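Local coordinates for protein Alpha/beta hydrolase (Paenibacillus sp. VTT E-133280, PDB 6TJ2) that probably acts as an extracellular esterase of the alpha/beta hydrolase family that cleaves methyl salicylate, as its plant relative tobacco salicylic acid binding protein 2 does, at residues P77-A80 and G81-A84; V90-E93 and Q94-S98; D147-V151 and A152-P156; D168-G171 and N172-T176; K261-H264 and M265-V268. All blocks are in the same frame, centred on the assembly; numbering follows the deposited sequence.

Interaction 1 of 5, residues P77-A80 and G81-A84; sequences PEYA and GHGA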
loop_
_atom_site.group_PDB
_atom_site.type_symbol
_atom_site.label_atom_id
_atom_site.label_comp_id
_atom_site.label_asym_id
_atom_site.label_seq_id
_atom_site.Cartn_x
_atom_site.Cartn_y
_atom_site.Cartn_z
ATOM N N PRO A 77 18.050 -24.819 -7.244
ATOM C CA PRO A 77 17.789 -26.264 -7.241
ATOM C C PRO A 77 16.368 -26.565 -7.687
ATOM O O PRO A 77 15.412 -25.830 -7.347
ATOM C CB PRO A 77 17.993 -26.648 -5.773
ATOM C CG PRO A 77 17.736 -25.369 -5.005
ATOM C CD PRO A 77 18.287 -24.296 -5.902
ATOM N N GLU A 78 16.220 -27.704 -8.322
ATOM C CA GLU A 78 14.893 -28.307 -8.469
ATOM C C GLU A 78 14.632 -29.203 -7.239
ATOM O O GLU A 78 15.588 -29.550 -6.492
ATOM C CB GLU A 78 14.832 -29.159 -9.735
ATOM C CG GLU A 78 13.438 -29.585 -10.123
ATOM C CD GLU A 78 12.537 -28.373 -10.103
ATOM O OE1 GLU A 78 12.497 -27.689 -11.158
ATOM O OE2 GLU A 78 11.843 -28.161 -9.089
ATOM N N TYR A 79 13.367 -29.480 -6.967
ATOM C CA TYR A 79 13.012 -30.272 -5.775
ATOM C C TYR A 79 11.996 -31.355 -6.130
ATOM O O TYR A 79 11.451 -31.330 -7.185
ATOM C CB TYR A 79 12.662 -29.352 -4.604
ATOM C CG TYR A 79 11.545 -28.350 -4.777
ATOM C CD1 TYR A 79 10.214 -28.721 -4.852
ATOM C CD2 TYR A 79 11.832 -27.001 -4.749
ATOM C CE1 TYR A 79 9.204 -27.770 -4.903
ATOM C CE2 TYR A 79 10.836 -26.040 -4.806
ATOM C CZ TYR A 79 9.518 -26.423 -4.880
ATOM O OH TYR A 79 8.531 -25.498 -4.897
ATOM N N ALA A 80 11.763 -32.220 -5.159
ATOM C CA ALA A 80 11.020 -33.473 -5.387
ATOM C C ALA A 80 9.640 -33.182 -5.975
ATOM O O ALA A 80 8.958 -32.218 -5.588
ATOM C CB ALA A 80 10.914 -34.268 -4.130
ATOM N N GLY A 81 9.254 -34.001 -6.953
ATOM C CA GLY A 81 7.938 -33.935 -7.584
ATOM C C GLY A 81 7.740 -32.730 -8.479
ATOM O O GLY A 81 6.620 -32.484 -8.947
ATOM N N HIS A 82 8.815 -31.993 -8.745
ATOM C CA HIS A 82 8.785 -30.798 -9.597
ATOM C C HIS A 82 9.870 -30.920 -10.658
ATOM O O HIS A 82 10.768 -31.770 -10.569
ATOM C CB HIS A 82 8.943 -29.524 -8.765
ATOM C CG HIS A 82 7.806 -29.308 -7.830
ATOM N ND1 HIS A 82 7.555 -30.122 -6.736
ATOM C CD2 HIS A 82 6.881 -28.344 -7.818
ATOM C CE1 HIS A 82 6.459 -29.642 -6.110
ATOM N NE2 HIS A 82 6.032 -28.558 -6.747
ATOM N N GLY A 83 9.735 -30.135 -11.699
ATOM C CA GLY A 83 10.611 -30.280 -12.874
ATOM C C GLY A 83 10.419 -31.630 -13.493
ATOM O O GLY A 83 9.270 -32.068 -13.705
ATOM N N ALA A 84 11.494 -32.284 -13.839
ATOM C CA ALA A 84 11.413 -33.590 -14.489
ATOM C C ALA A 84 11.082 -34.687 -13.479
ATOM O O ALA A 84 10.815 -35.805 -13.913
ATOM C CB ALA A 84 12.695 -33.840 -15.251
#

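Interaction 2 of 5, residues V90-E93 and Q94-S98; sequences VTHE and QITKS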
loop_
_atom_site.group_PDB
_atom_site.type_symbol
_atom_site.label_atom_id
_atom_site.label_comp_id
_atom_site.label_asym_id
_atom_site.label_seq_id
_atom_site.Cartn_x
_atom_site.Cartn_y
_atom_site.Cartn_z
ATOM N N VAL A 90 4.038 -36.657 -4.012
ATOM C CA VAL A 90 5.153 -36.087 -3.229
ATOM C C VAL A 90 4.637 -35.403 -1.967
ATOM O O VAL A 90 3.531 -34.827 -1.961
ATOM C CB VAL A 90 6.014 -35.148 -4.089
ATOM C CG1 VAL A 90 5.292 -33.838 -4.338
ATOM C CG2 VAL A 90 7.330 -34.897 -3.445
ATOM N N THR A 91 5.436 -35.515 -0.890
ATOM C CA THR A 91 5.138 -34.870 0.394
ATOM C C THR A 91 6.043 -33.679 0.662
ATOM O O THR A 91 7.108 -33.533 0.065
ATOM C CB THR A 91 5.249 -35.849 1.557
ATOM O OG1 THR A 91 6.633 -36.167 1.698
ATOM C CG2 THR A 91 4.419 -37.094 1.300
ATOM N N HIS A 92 5.631 -32.864 1.610
ATOM C CA HIS A 92 6.478 -31.708 2.032
ATOM C C HIS A 92 7.805 -32.205 2.585
ATOM O O HIS A 92 8.868 -31.587 2.317
ATOM C CB HIS A 92 5.731 -30.834 3.081
ATOM C CG HIS A 92 6.187 -29.407 3.037
ATOM N ND1 HIS A 92 7.344 -29.004 3.634
ATOM C CD2 HIS A 92 5.602 -28.345 2.476
ATOM C CE1 HIS A 92 7.448 -27.701 3.489
ATOM N NE2 HIS A 92 6.432 -27.252 2.719
ATOM N N GLU A 93 7.820 -33.315 3.304
ATOM C CA GLU A 93 9.073 -33.871 3.845
ATOM C C GLU A 93 10.001 -34.259 2.696
ATOM O O GLU A 93 11.191 -34.015 2.792
ATOM C CB GLU A 93 8.720 -35.058 4.717
ATOM C CG GLU A 93 9.921 -35.752 5.297
ATOM C CD GLU A 93 9.572 -36.912 6.205
ATOM O OE1 GLU A 93 8.439 -36.943 6.739
ATOM O OE2 GLU A 93 10.496 -37.707 6.464
ATOM N N GLN A 94 9.477 -34.864 1.648
ATOM C CA GLN A 94 10.324 -35.286 0.516
ATOM C C GLN A 94 10.877 -34.044 -0.193
ATOM O O GLN A 94 12.046 -34.037 -0.610
ATOM C CB GLN A 94 9.538 -36.155 -0.467
ATOM C CG GLN A 94 9.272 -37.574 0.049
ATOM C CD GLN A 94 8.283 -38.292 -0.834
ATOM O OE1 GLN A 94 7.286 -37.782 -1.292
ATOM N NE2 GLN A 94 8.605 -39.561 -1.101
ATOM N N ILE A 95 10.061 -33.003 -0.370
ATOM C CA ILE A 95 10.564 -31.737 -0.999
ATOM C C ILE A 95 11.666 -31.178 -0.116
ATOM O O ILE A 95 12.770 -30.815 -0.637
ATOM C CB ILE A 95 9.377 -30.771 -1.155
ATOM C CG1 ILE A 95 8.450 -31.251 -2.264
ATOM C CG2 ILE A 95 9.910 -29.359 -1.398
ATOM C CD1 ILE A 95 7.169 -30.479 -2.397
ATOM N N THR A 96 11.458 -31.070 1.170
ATOM C CA THR A 96 12.410 -30.466 2.102
ATOM C C THR A 96 13.706 -31.263 2.042
ATOM O O THR A 96 14.769 -30.677 1.935
ATOM C CB THR A 96 11.827 -30.433 3.499
ATOM O OG1 THR A 96 10.646 -29.634 3.478
ATOM C CG2 THR A 96 12.816 -29.942 4.514
ATOM N N LYS A 97 13.621 -32.603 2.074
ATOM C CA LYS A 97 14.818 -33.437 2.069
ATOM C C LYS A 97 15.548 -33.242 0.762
ATOM O O LYS A 97 16.801 -33.169 0.786
ATOM C CB LYS A 97 14.471 -34.913 2.273
ATOM C CG LYS A 97 15.686 -35.827 2.145
ATOM C CD LYS A 97 15.447 -37.217 2.672
ATOM C CE LYS A 97 16.739 -37.930 3.041
ATOM N NZ LYS A 97 17.573 -38.139 1.868
ATOM N N SER A 98 14.864 -33.110 -0.348
ATOM C CA SER A 98 15.594 -32.904 -1.636
ATOM C C SER A 98 16.412 -31.605 -1.624
ATOM O O SER A 98 17.521 -31.540 -2.166
ATOM C CB SER A 98 14.671 -33.005 -2.824
ATOM O OG SER A 98 13.751 -31.910 -2.936
#

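Interaction 3 of 5, residues D147-V151 and A152-P156; sequences DGQSV and ADQFP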
loop_
_atom_site.group_PDB
_atom_site.type_symbol
_atom_site.label_atom_id
_atom_site.label_comp_id
_atom_site.label_asym_id
_atom_site.label_seq_id
_atom_site.Cartn_x
_atom_site.Cartn_y
_atom_site.Cartn_z
ATOM N N ASP A 147 3.244 -22.332 12.986
ATOM C CA ASP A 147 3.257 -23.732 13.459
ATOM C C ASP A 147 1.856 -24.328 13.430
ATOM O O ASP A 147 0.893 -23.662 13.878
ATOM C CB ASP A 147 3.892 -23.791 14.839
ATOM C CG ASP A 147 3.929 -25.227 15.323
ATOM O OD1 ASP A 147 4.394 -26.113 14.601
ATOM O OD2 ASP A 147 3.427 -25.460 16.456
ATOM N N GLY A 148 1.747 -25.547 12.913
ATOM C CA GLY A 148 0.468 -26.279 12.823
ATOM C C GLY A 148 -0.423 -25.895 11.673
ATOM O O GLY A 148 -1.552 -26.387 11.545
ATOM N N GLN A 149 -0.017 -24.966 10.812
ATOM C CA GLN A 149 -0.797 -24.534 9.652
ATOM C C GLN A 149 -0.194 -25.091 8.359
ATOM O O GLN A 149 0.979 -25.465 8.303
ATOM C CB GLN A 149 -0.784 -23.005 9.520
ATOM C CG GLN A 149 -1.340 -22.263 10.734
ATOM C CD GLN A 149 -1.315 -20.774 10.547
ATOM O OE1 GLN A 149 -0.641 -20.216 9.653
ATOM N NE2 GLN A 149 -2.043 -20.049 11.411
ATOM N N SER A 150 -1.026 -25.200 7.351
ATOM C CA SER A 150 -0.627 -25.512 5.966
ATOM C C SER A 150 -0.497 -24.238 5.141
ATOM O O SER A 150 -0.985 -23.141 5.518
ATOM C CB SER A 150 -1.613 -26.439 5.308
ATOM O OG SER A 150 -2.843 -25.775 5.094
ATOM N N VAL A 151 0.042 -24.400 3.934
ATOM C CA VAL A 151 0.022 -23.305 2.944
ATOM C C VAL A 151 -1.407 -22.982 2.525
ATOM O O VAL A 151 -1.806 -21.794 2.513
ATOM C CB VAL A 151 0.937 -23.646 1.759
ATOM C CG1 VAL A 151 0.733 -22.673 0.625
ATOM C CG2 VAL A 151 2.369 -23.696 2.200
ATOM N N ALA A 152 -2.223 -23.992 2.287
ATOM C CA ALA A 152 -3.622 -23.793 1.872
ATOM C C ALA A 152 -4.410 -23.046 2.972
ATOM O O ALA A 152 -5.252 -22.185 2.572
ATOM C CB ALA A 152 -4.252 -25.150 1.571
ATOM N N ASP A 153 -4.063 -23.273 4.220
ATOM C CA ASP A 153 -4.713 -22.600 5.378
ATOM C C ASP A 153 -4.580 -21.080 5.247
ATOM O O ASP A 153 -5.312 -20.354 5.936
ATOM C CB ASP A 153 -4.153 -23.057 6.720
ATOM C CG ASP A 153 -4.590 -24.445 7.224
ATOM O OD1 ASP A 153 -5.648 -24.920 6.727
ATOM O OD2 ASP A 153 -3.879 -24.958 8.090
ATOM N N GLN A 154 -3.593 -20.548 4.535
ATOM C CA GLN A 154 -3.369 -19.095 4.489
ATOM C C GLN A 154 -4.377 -18.406 3.606
ATOM O O GLN A 154 -4.503 -17.188 3.701
ATOM C CB GLN A 154 -1.975 -18.807 3.904
ATOM C CG GLN A 154 -0.816 -19.479 4.640
ATOM C CD GLN A 154 -0.910 -19.424 6.133
ATOM O OE1 GLN A 154 -1.054 -18.310 6.702
ATOM N NE2 GLN A 154 -0.886 -20.575 6.786
ATOM N N PHE A 155 -5.106 -19.147 2.769
ATOM C CA PHE A 155 -5.982 -18.498 1.767
ATOM C C PHE A 155 -7.338 -18.115 2.363
ATOM O O PHE A 155 -7.828 -18.738 3.296
ATOM C CB PHE A 155 -6.195 -19.417 0.568
ATOM C CG PHE A 155 -5.012 -19.410 -0.374
ATOM C CD1 PHE A 155 -5.031 -18.634 -1.518
ATOM C CD2 PHE A 155 -3.894 -20.162 -0.060
ATOM C CE1 PHE A 155 -3.921 -18.599 -2.352
ATOM C CE2 PHE A 155 -2.815 -20.161 -0.932
ATOM C CZ PHE A 155 -2.847 -19.394 -2.083
ATOM N N PRO A 156 -8.030 -17.151 1.728
ATOM C CA PRO A 156 -9.447 -16.927 2.038
ATOM C C PRO A 156 -10.224 -18.230 1.841
ATOM O O PRO A 156 -9.841 -19.057 0.996
ATOM C CB PRO A 156 -9.869 -15.850 1.047
ATOM C CG PRO A 156 -8.590 -15.184 0.611
ATOM C CD PRO A 156 -7.524 -16.256 0.669
HETATM O O HOH W 1 -4.564 -27.799 5.355
#

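Interaction 4 of 5, residues D168-G171 and N172-T176; sequences DASG and NNTIT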
loop_
_atom_site.group_PDB
_atom_site.type_symbol
_atom_site.label_atom_id
_atom_site.label_comp_id
_atom_site.label_asym_id
_atom_site.label_seq_id
_atom_site.Cartn_x
_atom_site.Cartn_y
_atom_site.Cartn_z
ATOM N N ASP A 168 -9.583 -32.305 -6.286
ATOM C CA ASP A 168 -10.508 -33.462 -6.386
ATOM C C ASP A 168 -10.857 -33.702 -7.864
ATOM O O ASP A 168 -10.902 -34.922 -8.284
ATOM C CB ASP A 168 -11.635 -33.274 -5.371
ATOM C CG ASP A 168 -11.174 -33.322 -3.905
ATOM O OD1 ASP A 168 -10.024 -33.801 -3.587
ATOM O OD2 ASP A 168 -11.945 -32.852 -3.060
ATOM N N ALA A 169 -11.067 -32.677 -8.660
ATOM C CA ALA A 169 -11.504 -32.813 -10.068
ATOM C C ALA A 169 -10.385 -33.496 -10.866
ATOM O O ALA A 169 -10.667 -34.091 -11.930
ATOM C CB ALA A 169 -11.869 -31.481 -10.639
ATOM N N SER A 170 -9.137 -33.364 -10.474
ATOM C CA SER A 170 -8.001 -33.857 -11.274
ATOM C C SER A 170 -8.063 -35.379 -11.338
ATOM O O SER A 170 -7.555 -35.961 -12.331
ATOM C CB SER A 170 -6.683 -33.433 -10.673
ATOM O OG SER A 170 -6.339 -34.115 -9.489
ATOM N N GLY A 171 -8.539 -35.988 -10.249
ATOM C CA GLY A 171 -8.488 -37.443 -10.062
ATOM C C GLY A 171 -7.059 -37.985 -9.959
ATOM O O GLY A 171 -6.875 -39.181 -10.030
ATOM N N ASN A 172 -6.015 -37.155 -9.847
ATOM C CA ASN A 172 -4.624 -37.639 -9.743
ATOM C C ASN A 172 -3.843 -36.797 -8.724
ATOM O O ASN A 172 -2.618 -36.775 -8.799
ATOM C CB ASN A 172 -3.903 -37.685 -11.087
ATOM C CG ASN A 172 -3.712 -36.322 -11.699
ATOM O OD1 ASN A 172 -4.067 -35.294 -11.121
ATOM N ND2 ASN A 172 -3.159 -36.328 -12.898
ATOM N N ASN A 173 -4.546 -36.106 -7.831
ATOM C CA ASN A 173 -3.868 -35.379 -6.738
ATOM C C ASN A 173 -3.047 -34.215 -7.295
ATOM O O ASN A 173 -2.058 -33.891 -6.653
ATOM C CB ASN A 173 -3.009 -36.281 -5.869
ATOM C CG ASN A 173 -2.661 -35.680 -4.529
ATOM O OD1 ASN A 173 -1.493 -35.756 -4.080
ATOM N ND2 ASN A 173 -3.644 -35.121 -3.863
ATOM N N THR A 174 -3.528 -33.541 -8.322
ATOM C CA THR A 174 -2.848 -32.343 -8.841
ATOM C C THR A 174 -3.823 -31.186 -8.927
ATOM O O THR A 174 -5.061 -31.369 -8.983
ATOM C CB THR A 174 -2.142 -32.559 -10.171
ATOM O OG1 THR A 174 -3.074 -32.838 -11.228
ATOM C CG2 THR A 174 -1.110 -33.677 -10.102
ATOM N N ILE A 175 -3.266 -29.981 -8.908
ATOM C CA ILE A 175 -4.062 -28.764 -9.136
ATOM C C ILE A 175 -3.504 -28.063 -10.348
ATOM O O ILE A 175 -2.322 -27.691 -10.384
ATOM C CB ILE A 175 -3.977 -27.831 -7.916
ATOM C CG1 ILE A 175 -4.627 -28.495 -6.699
ATOM C CG2 ILE A 175 -4.628 -26.498 -8.246
ATOM C CD1 ILE A 175 -4.324 -27.775 -5.372
ATOM N N THR A 176 -4.367 -27.889 -11.340
ATOM C CA THR A 176 -4.065 -27.084 -12.530
ATOM C C THR A 176 -4.778 -25.751 -12.383
ATOM O O THR A 176 -6.018 -25.754 -12.272
ATOM C CB THR A 176 -4.457 -27.794 -13.823
ATOM O OG1 THR A 176 -3.766 -29.049 -13.890
ATOM C CG2 THR A 176 -4.150 -26.964 -15.047
#

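Interaction 5 of 5, residues K261-H264 and M265-V268; sequences KGDH and MTTV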
loop_
_atom_site.group_PDB
_atom_site.type_symbol
_atom_site.label_atom_id
_atom_site.label_comp_id
_atom_site.label_asym_id
_atom_site.label_seq_id
_atom_site.Cartn_x
_atom_site.Cartn_y
_atom_site.Cartn_z
ATOM N N LYS A 261 7.835 -2.967 -7.321
ATOM C CA LYS A 261 6.703 -2.959 -8.251
ATOM C C LYS A 261 6.700 -4.243 -9.063
ATOM O O LYS A 261 7.709 -4.589 -9.672
ATOM C CB LYS A 261 6.833 -1.721 -9.146
ATOM C CG LYS A 261 5.769 -1.622 -10.233
ATOM C CD LYS A 261 5.765 -0.398 -11.198
ATOM C CE LYS A 261 4.467 -0.235 -12.002
ATOM N NZ LYS A 261 3.222 -0.354 -11.182
ATOM N N GLY A 262 5.570 -4.909 -9.083
ATOM C CA GLY A 262 5.372 -6.106 -9.886
ATOM C C GLY A 262 4.299 -7.012 -9.353
ATOM O O GLY A 262 3.545 -6.651 -8.480
ATOM N N ASP A 263 4.267 -8.212 -9.934
ATOM C CA ASP A 263 3.213 -9.205 -9.612
ATOM C C ASP A 263 3.841 -10.569 -9.357
ATOM O O ASP A 263 5.051 -10.674 -9.193
ATOM C CB ASP A 263 2.169 -9.200 -10.731
ATOM C CG ASP A 263 2.710 -9.760 -12.020
ATOM O OD1 ASP A 263 3.812 -10.393 -12.002
ATOM O OD2 ASP A 263 1.982 -9.604 -13.062
ATOM N N HIS A 264 3.021 -11.599 -9.237
ATOM C CA HIS A 264 3.543 -12.885 -8.778
ATOM C C HIS A 264 4.508 -13.535 -9.760
ATOM O O HIS A 264 5.548 -14.037 -9.321
ATOM C CB HIS A 264 2.363 -13.832 -8.492
ATOM C CG HIS A 264 2.692 -14.919 -7.539
ATOM N ND1 HIS A 264 3.157 -14.658 -6.288
ATOM C CD2 HIS A 264 2.566 -16.278 -7.613
ATOM C CE1 HIS A 264 3.252 -15.782 -5.611
ATOM N NE2 HIS A 264 2.926 -16.810 -6.381
ATOM N N MET A 265 4.170 -13.584 -11.033
ATOM C CA MET A 265 4.988 -14.409 -11.981
ATOM C C MET A 265 5.423 -13.662 -13.236
ATOM O O MET A 265 6.216 -14.255 -13.987
ATOM C CB MET A 265 4.256 -15.691 -12.350
ATOM C CG MET A 265 4.015 -16.532 -11.155
ATOM S SD MET A 265 3.571 -18.201 -11.669
ATOM C CE MET A 265 3.862 -19.123 -10.169
ATOM N N THR A 266 5.071 -12.406 -13.461
ATOM C CA THR A 266 5.559 -11.683 -14.669
ATOM C C THR A 266 6.960 -11.125 -14.410
ATOM O O THR A 266 7.870 -11.237 -15.245
ATOM C CB THR A 266 4.623 -10.515 -14.984
ATOM O OG1 THR A 266 3.284 -10.996 -15.105
ATOM C CG2 THR A 266 5.033 -9.747 -16.218
ATOM N N THR A 267 7.127 -10.444 -13.285
ATOM C CA THR A 267 8.216 -9.467 -13.121
ATOM C C THR A 267 9.560 -10.132 -13.081
ATOM O O THR A 267 10.547 -9.552 -13.573
ATOM C CB THR A 267 7.928 -8.617 -11.885
ATOM O OG1 THR A 267 6.530 -8.290 -11.846
ATOM C CG2 THR A 267 8.741 -7.327 -11.846
ATOM N N VAL A 268 9.648 -11.329 -12.543
ATOM C CA VAL A 268 10.969 -12.027 -12.522
ATOM C C VAL A 268 11.415 -12.345 -13.942
ATOM O O VAL A 268 12.617 -12.632 -14.191
ATOM C CB VAL A 268 10.972 -13.310 -11.679
ATOM C CG1 VAL A 268 10.748 -12.945 -10.226
ATOM C CG2 VAL A 268 10.014 -14.352 -12.207
HETATM O O HOH W 2 7.358 -11.968 -10.446
#

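Interaction 1 of 5, residues P77-A80 and G81-A84
Tyr79 and His82 close a type II beta turn, and the packing is densest between their rings. CE1 of Tyr79 stands over the centre of one imidazole face, 3.4 Å from His82 ND1, making an edge-to-face pair whose planes meet at 58°. The imidazole is held in rotation by ND1, whose proton goes to Ala80 O at 2.8 Å; this bond is nearly straight (167°) and lies close to the ring plane. NE2, at the far end, is tied to Glu205. The turn itself is closed by His82 N, which donates to Tyr79 O at 3.1 Å. Gly81, with positive phi, takes the third position, where a CB would collide with Ala80 O. The tyrosine leans over His82 because its CG sits between the backbone N and the carbonyl carbon (chi1 58°), while its OH is bonded to His51 O.

The looser side is that of Glu78 and Gly83, nearer the solvent. The Glu78 chain bends at CG, bringing OE2 to 3.2 Å from His82 CB. The same OE2 accepts from Tyr79 N at 2.9 Å and is also bonded to His51, whereas OE1, bonded to Ala57 N, comes no closer than 3.6 Å to Gly83 CA. This is a type II turn with glycine third, set in the loop after strand 73-75 of the alpha/beta hydrolase sheet, near the probable nucleophile elbow and catalytic triad.

Interaction 2 of 5, residues V90-E93 and Q94-S98
Thr91, the N-cap of helix 92-105, and Gln94 bond to each other reciprocally, each side chain accepting from the other's backbone N. Traced outward, Gln94 first sets CB 3.6 Å from Thr91 O. CG, placed beside its own backbone N (chi1 -74°), then runs past the threonine hydroxyl, 3.4 Å from Thr91 OG1. Beyond it the chain is extended; CD still lies 3.7 Å from Thr91 OG1, and the amide comes back over the N-cap residue. There OE1 accepts from Thr91 N at 3.0 Å through an in-plane lone pair, and touches Val90 CA at 3.3 Å. In return Gln94 N donates to Thr91 OG1 at 3.1 Å, completing the capping box. A valine in place of Thr91 would probably leave Gln94 N at the helix start without its side-chain acceptor, and only the glutamine half of the box would remain.

One turn on, His92 O takes two donors from Thr96: the backbone N, and OG1 at 2.9 Å, the hydroxyl approaching from above the carbonyl plane. Thr96 OG1 also bonds to Thr125. Val90 CG2 meets Ile95 CG1 at 4.0 Å, an apolar touch next to the capping box.

Glu93 and Lys97 lie on the outer side, the lysine forming a salt bridge with Asp101. The inner side, with His92, Ile95 and Thr96, packs on helix 119-129, where His92 NE2 bonds to Ser121; Pro209 of helix 208-211 lies against Val90, His92 and Ile95, and Tyr79 of the loop after strand 73-75 touches Ile95.

Interaction 3 of 5, residues D147-V151 and A152-P156
Ser150 and Asp153 face each other with CA atoms 5.1 Å apart across a single turn in which residues 152-154 have helical backbone angles without a regular helix. The two exchange bonds. Ser150 N donates almost straight (172°) to Asp153 OD2, coming from above the carboxylate plane at 3.0 Å, and Asp153 N returns a bond to Ser150 OG at 2.9 Å. Asp153 OD2 has a second mate in Lys213, and a water joins Ser150 OG at 2.7 Å.

Gln154, the next residue, folds back at chi2 (-43°) and spends both NE2 protons within the turn: one on Ser150 O and one on Gln149 OE1, each at 2.9 Å and each near its amide plane. Gln149 OE1 also accepts from Leu146 N. With an alanine in place of Gln154, Ser150 O and Gln149 OE1 would probably lose their common donor and the loop would be less firmly tied. Gln154 N closes on Val151 O, which also lies at the edge of the Phe155 ring.

This reciprocal exchange between side chains and backbone closes a turn in the loop between strand 134-139 and helix 157-170, whose N-cap is Pro156, probably in the family's cap region.

Interaction 4 of 5, residues D168-G171 and N172-T176
Asn172 OD1 is approached by two hydroxyls, Thr174 OG1 and Ser170 OG. The first is the shorter: Thr174 OG1 donates at 2.7 Å, tilted 22° from the carbonyl plane. Ser170 OG lies 3.0 Å from Asn172 OD1, but its one proton has another acceptor within reach, so this bond is not settled; Arg167 O also accepts from it. The setting is the C-terminal end of helix 157-170, where Gly171 takes positive phi, with the link that follows into strand 174-175. That strand pairs antiparallel with strand 205-206 in a small two-stranded sheet, separate from the main parallel one and probably part of the family's cap region.

Gly171 N makes a long bond of 3.3 Å to Asp168 O, and the backbone then leaves the helix at the glycine (phi 65°). Asn172 swings its side chain back over the turn: a chi1 of 65° tucks the amide over its own backbone and sets OD1 facing the serine. The approach is close at the carbon too, with Ser170 CB 3.2 Å from Asn172 OD1.

Gly171 and Asn172 are exposed, while Ile175 turns inward on Leu166, Leu210 and Phe211, and its O accepts from Trp54 NE1. Asn172 and Thr174 also touch Asn88. The serine hydroxyl reaches across the bend to the strand as well: Ser170 OG comes within 3.1 Å of Thr174 O, while Thr174 OG1 stays 3.7 Å from Ser170 CB.

Interaction 5 of 5, residues K261-H264 and M265-V268
Gly262 and Thr267 come within 5.5 Å of each other, CA to CA, as the chain leaving strand 256-260 doubles back into helix 267-270. Gly262 has backbone angles of 155° and -169°, and a CB there would run into Thr267 OG1, which already lies 3.2 Å from Gly262 CA. That hydroxyl oxygen accepts from Asp263 N at 3.0 Å in a fairly straight bond, while Thr267 CG2 leans on Lys261 O.

The next bend is gripped by the Asp263 carboxylate. A chi1 of 69° folds it over its own main chain, where both oxygens meet Thr266: OD1 accepts from Thr266 N at 2.8 Å on the syn side, and OD2 takes the proton of Thr266 OG1, also at 2.8 Å, on its syn lone pair. OD2 has Thr189 OG1 as a further partner, so this buried carboxylate is well supplied with donors. A water lies 2.9 Å from Asp263 O, to which it can donate although other acceptors compete, and it accepts from Val268 N.

The Met265 side chain runs alongside that of His264 in the same direction, its CG 3.8 Å from His264 CD2. The imidazole meets the rings of Phe186 and His116, and its ND1 bonds to Asp234. Lys261 reaches outward to Glu233 and packs on Glu259 of the second subunit. Asp263 and Thr267 thus brace the loop that carries His264, the probable histidine of a Ser117-His264-Asp234 catalytic triad, as in other alpha/beta hydrolases.

Overall arrangement
Interactions 1 and 2 are the only pair in contact: Ser98 OG probably bonds to Ala80 N, and Tyr79 packs on Ile95, so the loop after strand 73-75 is joined to helix 92-105. Interactions 3 and 5 are the buried ones, and both rest on an aspartate carboxylate accepting backbone protons; interaction 5 alone carries a probable triad residue. Interaction 4 is the surface contact, a hydroxyl-and-amide cluster about 21 Å from the chain centre. Interactions 3 and 4 flank helix 157-170, one ahead of its start and one at its end. Interactions 2 and 5 lie on opposite sides of the chain's centre, about 27 Å apart between centres; an edge-to-face ring pair marks interaction 1, helix capping interaction 2.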